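Local coordinates for protein signal peptidase I (Enterococcus faecalis, PDB 4ME8) that probably cleaves hydrophobic N-terminal signal or leader sequences from secreted proteins, as a serine-type endopeptidase of the S26 family, at residues A[28-33]-A[68-73]; A[33-38]-A[124-129]; A[46-51]-A[110-115]; A[54-59]-A[90-95]. One frame throughout, in Å; residues are numbered along the deposited sequence.

Contact 1 (A[28-33]-A[68-73])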
# COMPACT_ATOMS: atom_id res chain seq x y z
N GLN A 28 -4.29 4.72 10.71
CA GLN A 28 -2.95 4.31 11.13
C GLN A 28 -2.49 3.21 10.17
O GLN A 28 -3.30 2.63 9.47
CB GLN A 28 -2.98 3.75 12.54
CG GLN A 28 -3.77 4.57 13.55
CD GLN A 28 -3.93 3.84 14.88
OE1 GLN A 28 -5.06 3.55 15.31
NE2 GLN A 28 -2.81 3.53 15.53
N ARG A 29 -1.20 2.92 10.15
CA ARG A 29 -0.67 1.88 9.26
C ARG A 29 -1.34 0.51 9.44
O ARG A 29 -1.57 0.05 10.56
CB ARG A 29 0.83 1.75 9.45
CG ARG A 29 1.55 0.96 8.37
CD ARG A 29 2.98 0.64 8.78
NE ARG A 29 3.59 1.76 9.50
CZ ARG A 29 3.99 2.90 8.95
NH1 ARG A 29 3.88 3.10 7.64
NH2 ARG A 29 4.50 3.87 9.72
N PHE A 30 -1.65 -0.12 8.32
CA PHE A 30 -2.31 -1.43 8.27
C PHE A 30 -3.83 -1.36 8.50
O PHE A 30 -4.51 -2.38 8.45
CB PHE A 30 -1.65 -2.46 9.20
CG PHE A 30 -0.18 -2.68 8.94
CD1 PHE A 30 0.28 -2.95 7.66
CD2 PHE A 30 0.75 -2.65 9.97
CE1 PHE A 30 1.63 -3.17 7.41
CE2 PHE A 30 2.10 -2.88 9.73
CZ PHE A 30 2.54 -3.15 8.45
N ASP A 31 -4.35 -0.16 8.73
CA ASP A 31 -5.79 0.06 8.65
C ASP A 31 -6.26 -0.14 7.20
O ASP A 31 -5.53 0.15 6.24
CB ASP A 31 -6.18 1.48 9.10
CG ASP A 31 -6.14 1.65 10.62
OD1 ASP A 31 -5.93 0.66 11.36
OD2 ASP A 31 -6.34 2.80 11.09
N ILE A 32 -7.48 -0.65 7.08
CA ILE A 32 -8.14 -0.76 5.78
C ILE A 32 -8.98 0.49 5.60
O ILE A 32 -9.72 0.89 6.50
CB ILE A 32 -8.98 -2.05 5.69
CG1 ILE A 32 -8.05 -3.24 5.51
CG2 ILE A 32 -9.95 -1.99 4.51
CD1 ILE A 32 -8.68 -4.56 5.84
N ILE A 33 -8.84 1.12 4.43
CA ILE A 33 -9.51 2.38 4.17
C ILE A 33 -10.26 2.37 2.85
O ILE A 33 -9.79 1.81 1.85
CB ILE A 33 -8.52 3.56 4.20
CG1 ILE A 33 -7.31 3.32 3.29
CG2 ILE A 33 -8.03 3.80 5.63
CD1 ILE A 33 -6.44 4.55 3.15
N VAL A 68 12.78 0.35 7.89
CA VAL A 68 12.41 -0.49 9.03
C VAL A 68 11.54 -1.63 8.54
O VAL A 68 10.46 -1.42 7.98
CB VAL A 68 11.67 0.31 10.13
CG1 VAL A 68 11.20 -0.60 11.26
CG2 VAL A 68 12.58 1.42 10.66
N SER A 69 12.02 -2.85 8.76
CA SER A 69 11.33 -4.06 8.37
C SER A 69 10.05 -4.25 9.21
O SER A 69 10.09 -4.13 10.44
CB SER A 69 12.28 -5.25 8.58
OG SER A 69 11.71 -6.43 8.09
N LEU A 70 8.94 -4.53 8.54
CA LEU A 70 7.65 -4.73 9.20
C LEU A 70 7.00 -6.02 8.73
O LEU A 70 6.89 -6.25 7.53
CB LEU A 70 6.72 -3.57 8.86
CG LEU A 70 7.11 -2.22 9.48
CD1 LEU A 70 6.23 -1.10 8.94
CD2 LEU A 70 7.02 -2.30 11.00
N SER A 71 6.55 -6.85 9.66
CA SER A 71 5.83 -8.07 9.28
C SER A 71 4.42 -7.77 8.78
O SER A 71 3.87 -6.69 9.00
CB SER A 71 5.82 -9.09 10.42
OG SER A 71 5.74 -8.47 11.68
N GLU A 72 3.85 -8.74 8.06
CA GLU A 72 2.49 -8.67 7.55
C GLU A 72 1.83 -10.04 7.72
O GLU A 72 1.75 -10.83 6.78
CB GLU A 72 2.50 -8.25 6.07
CG GLU A 72 2.99 -6.82 5.83
CD GLU A 72 3.17 -6.48 4.36
OE1 GLU A 72 4.23 -6.82 3.80
OE2 GLU A 72 2.26 -5.84 3.77
N ASP A 73 1.37 -10.33 8.93
CA ASP A 73 0.79 -11.63 9.26
C ASP A 73 -0.48 -11.93 8.48
O ASP A 73 -0.87 -13.09 8.33
CB ASP A 73 0.54 -11.74 10.77
CG ASP A 73 1.81 -12.13 11.56
OD1 ASP A 73 2.84 -12.46 10.93
OD2 ASP A 73 1.76 -12.12 12.81
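R29 and F30, at the tip of a turn, reach over to L70, S71 and E72, and the meeting is made of packing, mostly between side chains. Q28 opens the turn: its carbonyl O takes the N-H of D31 (N to O 3.1 Å), closing a type II beta turn, while Q28 N donates to D31 OD2 at 2.8 Å, meeting the carboxylate from above its plane.

R29 follows, with CG anti to the backbone N (chi1 -166°), which lays CG over the centre of the F30 ring. Further out its chain crosses L70 at about a right angle, with R29 CD 3.7 Å from L70 CD1. The guanidinium has its polar partners beyond the contact: NH1 bonds to the carbonyl of I49 and NH2 forms a salt bridge with E54.

The turn thus sits between two antiparallel sheets of the S26 peptidase fold: it leads into strand 32-36 of one, whereas strand 68-70 is an outermost strand of the other.

F30 holds the third position of the turn, with a positive phi of 79°. One face of its ring lies under R29, and its CZ comes 4.2 Å from L70 CB, which sits at the ring edge near the plane. CZ also lies 3.8 Å from the carbonyl O of S71, obliquely, and CE1 is 4.2 Å from E72 CG. The E72 carboxylate turns elsewhere, OE1 to Y58 and OE2 to R117. From D31 to I33 the chain runs away from 68-73 and bonds through its backbone to L48 and K46.

Contact 2 (A[33-38]-A[124-129]). With EDO (1,2-ethanediol), chain C.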
# COMPACT_ATOMS: atom_id res chain seq x y z
N ILE A 33 -8.84 1.12 4.43
CA ILE A 33 -9.51 2.38 4.17
C ILE A 33 -10.26 2.37 2.85
O ILE A 33 -9.79 1.81 1.85
CB ILE A 33 -8.52 3.56 4.20
CG1 ILE A 33 -7.31 3.32 3.29
CG2 ILE A 33 -8.03 3.80 5.63
CD1 ILE A 33 -6.44 4.55 3.15
N ALA A 34 -11.43 3.01 2.84
CA ALA A 34 -12.24 3.13 1.64
C ALA A 34 -12.13 4.54 1.06
O ALA A 34 -12.13 5.52 1.80
CB ALA A 34 -13.69 2.80 1.95
N PHE A 35 -12.04 4.61 -0.27
CA PHE A 35 -11.79 5.86 -1.00
C PHE A 35 -12.11 5.68 -2.49
O PHE A 35 -12.06 4.56 -3.00
CB PHE A 35 -10.33 6.26 -0.86
CG PHE A 35 -9.36 5.19 -1.28
CD1 PHE A 35 -8.91 4.25 -0.38
CD2 PHE A 35 -8.91 5.12 -2.60
CE1 PHE A 35 -8.04 3.26 -0.77
CE2 PHE A 35 -8.04 4.13 -2.99
CZ PHE A 35 -7.60 3.20 -2.08
N PRO A 36 -12.41 6.79 -3.20
CA PRO A 36 -12.59 6.66 -4.64
C PRO A 36 -11.26 6.38 -5.32
O PRO A 36 -10.26 7.05 -5.02
CB PRO A 36 -13.14 8.03 -5.07
CG PRO A 36 -13.47 8.76 -3.81
CD PRO A 36 -12.58 8.18 -2.76
N SER A 37 -11.23 5.39 -6.21
CA SER A 37 -9.99 5.02 -6.91
C SER A 37 -9.44 6.22 -7.69
O SER A 37 -10.19 6.88 -8.39
CB SER A 37 -10.21 3.86 -7.88
OG SER A 37 -9.05 3.67 -8.70
N PRO A 38 -8.13 6.49 -7.56
CA PRO A 38 -7.47 7.54 -8.35
C PRO A 38 -7.55 7.30 -9.85
O PRO A 38 -7.43 8.25 -10.62
CB PRO A 38 -6.02 7.47 -7.88
CG PRO A 38 -6.09 6.92 -6.50
CD PRO A 38 -7.25 5.98 -6.49
N ARG A 124 0.92 0.92 -6.26
CA ARG A 124 1.93 0.47 -7.23
C ARG A 124 1.59 0.86 -8.66
O ARG A 124 2.49 0.96 -9.49
CB ARG A 124 2.12 -1.04 -7.18
CG ARG A 124 2.89 -1.53 -5.98
CD ARG A 124 2.84 -3.04 -5.88
NE ARG A 124 1.48 -3.54 -5.70
CZ ARG A 124 1.13 -4.82 -5.77
NH1 ARG A 124 2.05 -5.76 -6.00
NH2 ARG A 124 -0.14 -5.17 -5.60
N TYR A 125 0.30 1.04 -8.96
CA TYR A 125 -0.17 1.22 -10.34
C TYR A 125 -1.02 2.48 -10.57
O TYR A 125 -0.96 3.05 -11.67
CB TYR A 125 -0.92 -0.03 -10.81
CG TYR A 125 -0.12 -1.31 -10.57
CD1 TYR A 125 1.08 -1.52 -11.23
CD2 TYR A 125 -0.57 -2.28 -9.68
CE1 TYR A 125 1.82 -2.68 -11.02
CE2 TYR A 125 0.16 -3.44 -9.46
CZ TYR A 125 1.35 -3.63 -10.13
OH TYR A 125 2.07 -4.78 -9.91
N PHE A 126 -1.83 2.89 -9.59
CA PHE A 126 -2.55 4.18 -9.69
C PHE A 126 -1.96 5.34 -8.87
O PHE A 126 -2.52 6.44 -8.84
CB PHE A 126 -4.08 4.03 -9.47
CG PHE A 126 -4.51 3.55 -8.09
CD1 PHE A 126 -3.90 4.00 -6.93
CD2 PHE A 126 -5.60 2.71 -7.98
CE1 PHE A 126 -4.33 3.57 -5.69
CE2 PHE A 126 -6.05 2.28 -6.73
CZ PHE A 126 -5.41 2.71 -5.58
N GLY A 127 -0.82 5.11 -8.21
CA GLY A 127 -0.11 6.19 -7.53
C GLY A 127 -0.71 6.50 -6.17
O GLY A 127 -1.50 5.72 -5.65
N PHE A 128 -0.35 7.64 -5.61
CA PHE A 128 -0.75 7.99 -4.24
C PHE A 128 -2.24 8.35 -4.14
O PHE A 128 -2.84 8.81 -5.11
CB PHE A 128 0.10 9.15 -3.70
CG PHE A 128 1.57 8.86 -3.64
CD1 PHE A 128 2.09 7.94 -2.72
CD2 PHE A 128 2.47 9.51 -4.50
CE1 PHE A 128 3.45 7.68 -2.66
CE2 PHE A 128 3.83 9.25 -4.45
CZ PHE A 128 4.32 8.33 -3.53
N VAL A 129 -2.81 8.13 -2.96
CA VAL A 129 -4.21 8.44 -2.68
C VAL A 129 -4.32 9.70 -1.83
O VAL A 129 -3.63 9.83 -0.82
CB VAL A 129 -4.89 7.26 -1.94
CG1 VAL A 129 -6.33 7.61 -1.56
CG2 VAL A 129 -4.82 6.00 -2.79
C1 EDO C . 5.57 -0.17 -12.05
O1 EDO C . 5.44 -1.57 -11.74
C2 EDO C . 4.23 0.43 -12.46
O2 EDO C . 3.97 1.66 -11.75
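P38 lies across one face of the F126 ring, with CD almost exactly on the ring normal, 3.7 Å from the centroid and 3° off it, a CH-pi contact. F35 and F126 meet tip to tip: F126 CZ sits at the edge of the F35 ring, in its plane, 4.0 Å from F35 CE2. V129 closes over a face of F35 in a second CH-pi contact, its CG1 4.0 Å from the F35 ring centroid and offset toward the rim. Its other methyl, CG2, fills the corner between F35 CE2 (3.7 Å) and P38 CG (4.0 Å).

Toward solvent the packing thins. P38 packs on F126 yet remains exposed itself; S37 OG brushes F126 CD2 at 3.7 Å but bonds to R39 N, and Y125 stands at the surface beside a 1,2-ethanediol, whose O2 donates to R124 O (2.8 Å).

G127, with positive phi, is where the chain leaves helical geometry after the short helix and heads for V129. The cluster thus ties the end of strand 32-36 to the start of strand 129-130 in the five-stranded sheet, beside K46, the predicted catalytic lysine of this S26 peptidase, which F35 touches.

Contact 3 (A[46-51]-A[110-115]). With EDO (1,2-ethanediol), chain B.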
# COMPACT_ATOMS: atom_id res chain seq x y z
N LYS A 46 -8.61 -0.54 0.31
CA LYS A 46 -7.21 -0.97 0.32
C LYS A 46 -6.59 -0.74 1.69
O LYS A 46 -7.14 -0.02 2.51
CB LYS A 46 -6.38 -0.22 -0.74
CG LYS A 46 -6.79 -0.46 -2.19
CD LYS A 46 -6.50 -1.88 -2.68
CE LYS A 46 -7.29 -2.15 -3.95
NZ LYS A 46 -6.99 -3.45 -4.59
N ARG A 47 -5.45 -1.39 1.92
CA ARG A 47 -4.72 -1.28 3.17
C ARG A 47 -3.72 -0.11 3.15
O ARG A 47 -2.97 0.09 2.19
CB ARG A 47 -3.98 -2.58 3.49
CG ARG A 47 -3.70 -2.75 4.97
CD ARG A 47 -3.07 -4.10 5.29
NE ARG A 47 -4.04 -5.20 5.22
CZ ARG A 47 -4.82 -5.60 6.22
NH1 ARG A 47 -4.78 -4.99 7.40
NH2 ARG A 47 -5.66 -6.62 6.04
N LEU A 48 -3.75 0.68 4.22
CA LEU A 48 -2.84 1.79 4.39
C LEU A 48 -1.46 1.22 4.72
O LEU A 48 -1.30 0.47 5.68
CB LEU A 48 -3.33 2.71 5.51
CG LEU A 48 -2.48 3.95 5.81
CD1 LEU A 48 -2.09 4.66 4.51
CD2 LEU A 48 -3.24 4.89 6.73
N ILE A 49 -0.47 1.56 3.89
CA ILE A 49 0.88 1.02 4.01
C ILE A 49 1.89 2.14 4.29
O ILE A 49 2.70 2.04 5.22
CB ILE A 49 1.25 0.21 2.74
CG1 ILE A 49 0.38 -1.06 2.66
CG2 ILE A 49 2.73 -0.15 2.72
CD1 ILE A 49 0.62 -2.09 3.75
N GLY A 50 1.81 3.21 3.50
CA GLY A 50 2.70 4.34 3.67
C GLY A 50 1.98 5.63 4.00
O GLY A 50 0.96 5.95 3.39
N LEU A 51 2.55 6.37 4.95
CA LEU A 51 2.00 7.62 5.48
C LEU A 51 2.94 8.76 5.08
O LEU A 51 4.10 8.50 4.75
CB LEU A 51 1.92 7.53 7.01
CG LEU A 51 0.96 6.48 7.60
CD1 LEU A 51 1.50 5.89 8.90
CD2 LEU A 51 -0.40 7.10 7.87
N TYR A 110 -1.48 9.17 0.95
CA TYR A 110 -1.22 7.81 1.41
C TYR A 110 -0.73 6.91 0.26
O TYR A 110 -1.07 7.12 -0.90
CB TYR A 110 -2.52 7.18 1.94
CG TYR A 110 -3.11 7.76 3.22
CD1 TYR A 110 -2.30 8.15 4.29
CD2 TYR A 110 -4.49 7.85 3.39
CE1 TYR A 110 -2.84 8.64 5.47
CE2 TYR A 110 -5.04 8.33 4.57
CZ TYR A 110 -4.22 8.73 5.60
OH TYR A 110 -4.76 9.21 6.77
N PHE A 111 0.06 5.91 0.63
CA PHE A 111 0.43 4.80 -0.24
C PHE A 111 -0.34 3.60 0.27
O PHE A 111 -0.25 3.26 1.46
CB PHE A 111 1.93 4.53 -0.17
CG PHE A 111 2.41 3.51 -1.16
CD1 PHE A 111 2.71 3.88 -2.45
CD2 PHE A 111 2.52 2.17 -0.80
CE1 PHE A 111 3.14 2.93 -3.38
CE2 PHE A 111 2.94 1.22 -1.71
CZ PHE A 111 3.25 1.60 -3.00
N VAL A 112 -1.11 2.96 -0.60
CA VAL A 112 -1.96 1.83 -0.20
C VAL A 112 -1.68 0.60 -1.06
O VAL A 112 -1.21 0.72 -2.18
CB VAL A 112 -3.46 2.19 -0.25
CG1 VAL A 112 -3.75 3.43 0.60
CG2 VAL A 112 -3.94 2.38 -1.69
N LEU A 113 -1.92 -0.59 -0.51
CA LEU A 113 -1.76 -1.84 -1.23
C LEU A 113 -2.92 -2.77 -0.89
O LEU A 113 -3.43 -2.72 0.22
CB LEU A 113 -0.46 -2.53 -0.85
CG LEU A 113 0.89 -1.85 -1.14
CD1 LEU A 113 2.00 -2.69 -0.55
CD2 LEU A 113 1.13 -1.66 -2.63
N GLY A 114 -3.32 -3.62 -1.84
CA GLY A 114 -4.35 -4.62 -1.58
C GLY A 114 -3.75 -5.95 -1.18
O GLY A 114 -2.70 -6.34 -1.71
N ASP A 115 -4.42 -6.68 -0.28
CA ASP A 115 -3.90 -7.95 0.24
C ASP A 115 -3.76 -9.02 -0.85
O ASP A 115 -2.82 -9.81 -0.81
CB ASP A 115 -4.76 -8.48 1.38
CG ASP A 115 -4.71 -7.59 2.64
OD1 ASP A 115 -3.94 -6.60 2.70
OD2 ASP A 115 -5.46 -7.92 3.58
C1 EDO B . -9.23 -4.78 1.45
O1 EDO B . -9.97 -5.84 0.83
C2 EDO B . -7.77 -5.19 1.66
O2 EDO B . -7.05 -5.11 0.43
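Strands 46-50 and 110-113 pair antiparallel from R47 opposite L113 to G50 opposite F111, a largely buried ladder in the five-stranded sheet near the centre of the chain. R47 and L113 exchange two backbone hydrogen bonds, R47 N to L113 O and L113 N to R47 O, both 3.0 Å. L48 faces V112 as a non-hydrogen-bonded pair.

Then the register slips by one residue: F111 O accepts from both I49 N (3.0 Å) and G50 N (2.9 Å), while F111 N returns a bond to G50 O. This is a classic beta bulge, set in the strand that carries K46, the predicted catalytic lysine of the S26 peptidases. K46 lays its CD against G114 CA, and its NZ bonds to S120 OG.

At the bulge, I49 CG1 packs 3.9 Å from L113 CB, the two side chains crossing at about a right angle. R47 bends at chi3 (-74°) and grips D115 side-on: NE reaches OD1 at 2.9 Å and NH2 reaches OD2 at 2.8 Å. Both bonds are nearly straight and use syn lone pairs, with guanidinium and carboxylate almost coplanar (5°); the R47 side chain also forms a cation-pi contact with Y74. On the side of L48 and V112, L48 CD2 lies over the Y110 ring, offset toward the rim, and L48 CD1 touches Y110 CD1 at 3.5 Å.

Contact 4 (A[54-59]-A[90-95])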
# COMPACT_ATOMS: atom_id res chain seq x y z
N GLU A 54 7.23 9.22 4.70
CA GLU A 54 7.90 7.93 4.76
C GLU A 54 8.39 7.41 3.40
O GLU A 54 7.76 7.64 2.36
CB GLU A 54 6.97 6.90 5.39
CG GLU A 54 6.67 7.18 6.87
CD GLU A 54 5.53 6.34 7.43
OE1 GLU A 54 4.87 5.62 6.64
OE2 GLU A 54 5.28 6.39 8.66
N THR A 55 9.52 6.71 3.42
CA THR A 55 9.93 5.90 2.27
C THR A 55 9.26 4.52 2.39
O THR A 55 9.06 4.01 3.50
CB THR A 55 11.47 5.73 2.20
OG1 THR A 55 11.91 4.92 3.29
CG2 THR A 55 12.18 7.08 2.23
N VAL A 56 8.91 3.94 1.25
CA VAL A 56 8.33 2.60 1.19
C VAL A 56 9.15 1.74 0.25
O VAL A 56 9.39 2.13 -0.89
CB VAL A 56 6.87 2.60 0.70
CG1 VAL A 56 6.35 1.17 0.57
CG2 VAL A 56 6.00 3.42 1.65
N GLU A 57 9.57 0.58 0.74
CA GLU A 57 10.32 -0.35 -0.08
C GLU A 57 9.85 -1.78 0.17
O GLU A 57 9.56 -2.16 1.30
CB GLU A 57 11.83 -0.22 0.16
CG GLU A 57 12.66 -1.30 -0.55
CD GLU A 57 14.15 -0.98 -0.68
OE1 GLU A 57 14.70 -0.16 0.09
OE2 GLU A 57 14.80 -1.58 -1.57
N TYR A 58 9.76 -2.55 -0.91
CA TYR A 58 9.67 -3.99 -0.82
C TYR A 58 10.94 -4.57 -1.43
O TYR A 58 11.31 -4.21 -2.54
CB TYR A 58 8.45 -4.52 -1.56
CG TYR A 58 7.26 -4.74 -0.67
CD1 TYR A 58 6.44 -3.69 -0.30
CD2 TYR A 58 6.97 -6.01 -0.17
CE1 TYR A 58 5.36 -3.89 0.52
CE2 TYR A 58 5.89 -6.21 0.66
CZ TYR A 58 5.09 -5.15 1.00
OH TYR A 58 4.00 -5.33 1.82
N ARG A 59 11.60 -5.43 -0.67
CA ARG A 59 12.76 -6.18 -1.15
C ARG A 59 12.65 -7.60 -0.59
O ARG A 59 12.50 -7.78 0.62
CB ARG A 59 14.07 -5.50 -0.71
CG ARG A 59 15.33 -6.20 -1.22
CD ARG A 59 16.60 -5.38 -1.04
NE ARG A 59 17.17 -5.46 0.31
CZ ARG A 59 17.02 -4.56 1.28
NH1 ARG A 59 16.31 -3.44 1.11
NH2 ARG A 59 17.60 -4.77 2.46
N GLN A 90 6.29 -7.65 -5.77
CA GLN A 90 7.54 -7.41 -6.51
C GLN A 90 8.41 -6.39 -5.77
O GLN A 90 7.89 -5.55 -5.02
CB GLN A 90 7.27 -6.97 -7.97
CG GLN A 90 6.97 -5.48 -8.21
CD GLN A 90 5.49 -5.12 -8.05
OE1 GLN A 90 4.85 -5.52 -7.07
NE2 GLN A 90 4.95 -4.37 -9.01
N ASP A 91 9.72 -6.49 -5.97
CA ASP A 91 10.64 -5.49 -5.45
C ASP A 91 10.28 -4.10 -6.02
O ASP A 91 10.05 -3.93 -7.21
CB ASP A 91 12.10 -5.83 -5.82
CG ASP A 91 12.60 -7.11 -5.14
OD1 ASP A 91 11.99 -7.59 -4.16
OD2 ASP A 91 13.64 -7.64 -5.60
N PHE A 92 10.22 -3.10 -5.14
CA PHE A 92 10.06 -1.72 -5.57
C PHE A 92 10.44 -0.76 -4.45
O PHE A 92 10.50 -1.15 -3.29
CB PHE A 92 8.63 -1.43 -6.05
CG PHE A 92 7.58 -1.49 -4.96
CD1 PHE A 92 6.93 -2.68 -4.65
CD2 PHE A 92 7.22 -0.34 -4.26
CE1 PHE A 92 5.96 -2.73 -3.66
CE2 PHE A 92 6.26 -0.39 -3.26
CZ PHE A 92 5.63 -1.58 -2.96
N THR A 93 10.74 0.47 -4.84
CA THR A 93 10.68 1.63 -3.96
C THR A 93 9.67 2.61 -4.58
O THR A 93 9.15 2.37 -5.67
CB THR A 93 12.05 2.33 -3.81
OG1 THR A 93 12.41 2.96 -5.03
CG2 THR A 93 13.14 1.34 -3.40
N LEU A 94 9.41 3.71 -3.89
CA LEU A 94 8.57 4.77 -4.46
C LEU A 94 9.30 5.46 -5.63
O LEU A 94 8.66 6.15 -6.42
CB LEU A 94 8.16 5.80 -3.38
CG LEU A 94 7.40 5.32 -2.14
CD1 LEU A 94 7.16 6.48 -1.18
CD2 LEU A 94 6.08 4.68 -2.53
N GLU A 95 10.61 5.28 -5.74
CA GLU A 95 11.36 5.75 -6.91
C GLU A 95 11.28 4.79 -8.11
O GLU A 95 11.39 5.21 -9.25
CB GLU A 95 12.83 5.99 -6.57
CG GLU A 95 13.06 7.00 -5.45
CD GLU A 95 14.52 7.39 -5.32
OE1 GLU A 95 15.16 7.67 -6.37
OE2 GLU A 95 15.04 7.39 -4.19
O HOH W 1 10.65 5.19 -1.22
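Y58 and F92 form the hydrogen-bonded pair that ties these antiparallel segments together: Y58 N gives to F92 O at 2.9 Å and F92 N to Y58 O at 3.0 Å. Toward E54 the pairing weakens. L94 N makes just a weak, long and bent bond to V56 O (3.4 Å), and a water accepts from both V56 N and L94 N, spanning the gap where the strands part.

Outward from the backbone, the Y58 and F92 side chains point the same way with planes 24° apart but slid past one another, so the rings barely overlap; Y58 CD1 comes 3.5 Å from F92 CZ. V56 continues this apolar row, its CG1 4.1 Å from F92 CE2 and its CB 3.9 Å from L94 CD2. On the opposite face E57 runs alongside T93, CD against CG2 at 3.7 Å, and its carboxylate makes a long salt bridge with R59.

Strand 92-93 is an outermost strand of its four-stranded sheet. The chemistry divides the contact: V56, Y58 and L94 pack against F111 and L113 of the other sheet, whereas E57, R59 and T93 give the far side its polar, partly solvated character.

In the fold
Contact 3 is the hub: its centre lies about 8 Å from those of contact 1 and contact 2 and about 12 Å from that of contact 4, whereas contacts 1 and 2, though sharing I33, are about 17 Å apart. Strand 32-36, used by both, pairs with strand 43-50 through I33 and K46. The two sheets meet where F111 CZ touches F92 CE2 at 3.6 Å, between contacts 3 and 4; contact 1 ties to contact 4 through R29–E54 and through E72 OE1 to Y58 OH. Predicted catalytic K46 belongs to contact 3, with F35 of contact 2 about 4 Å from it, side chain to side chain; its predicted partner S8 precedes the modelled residues.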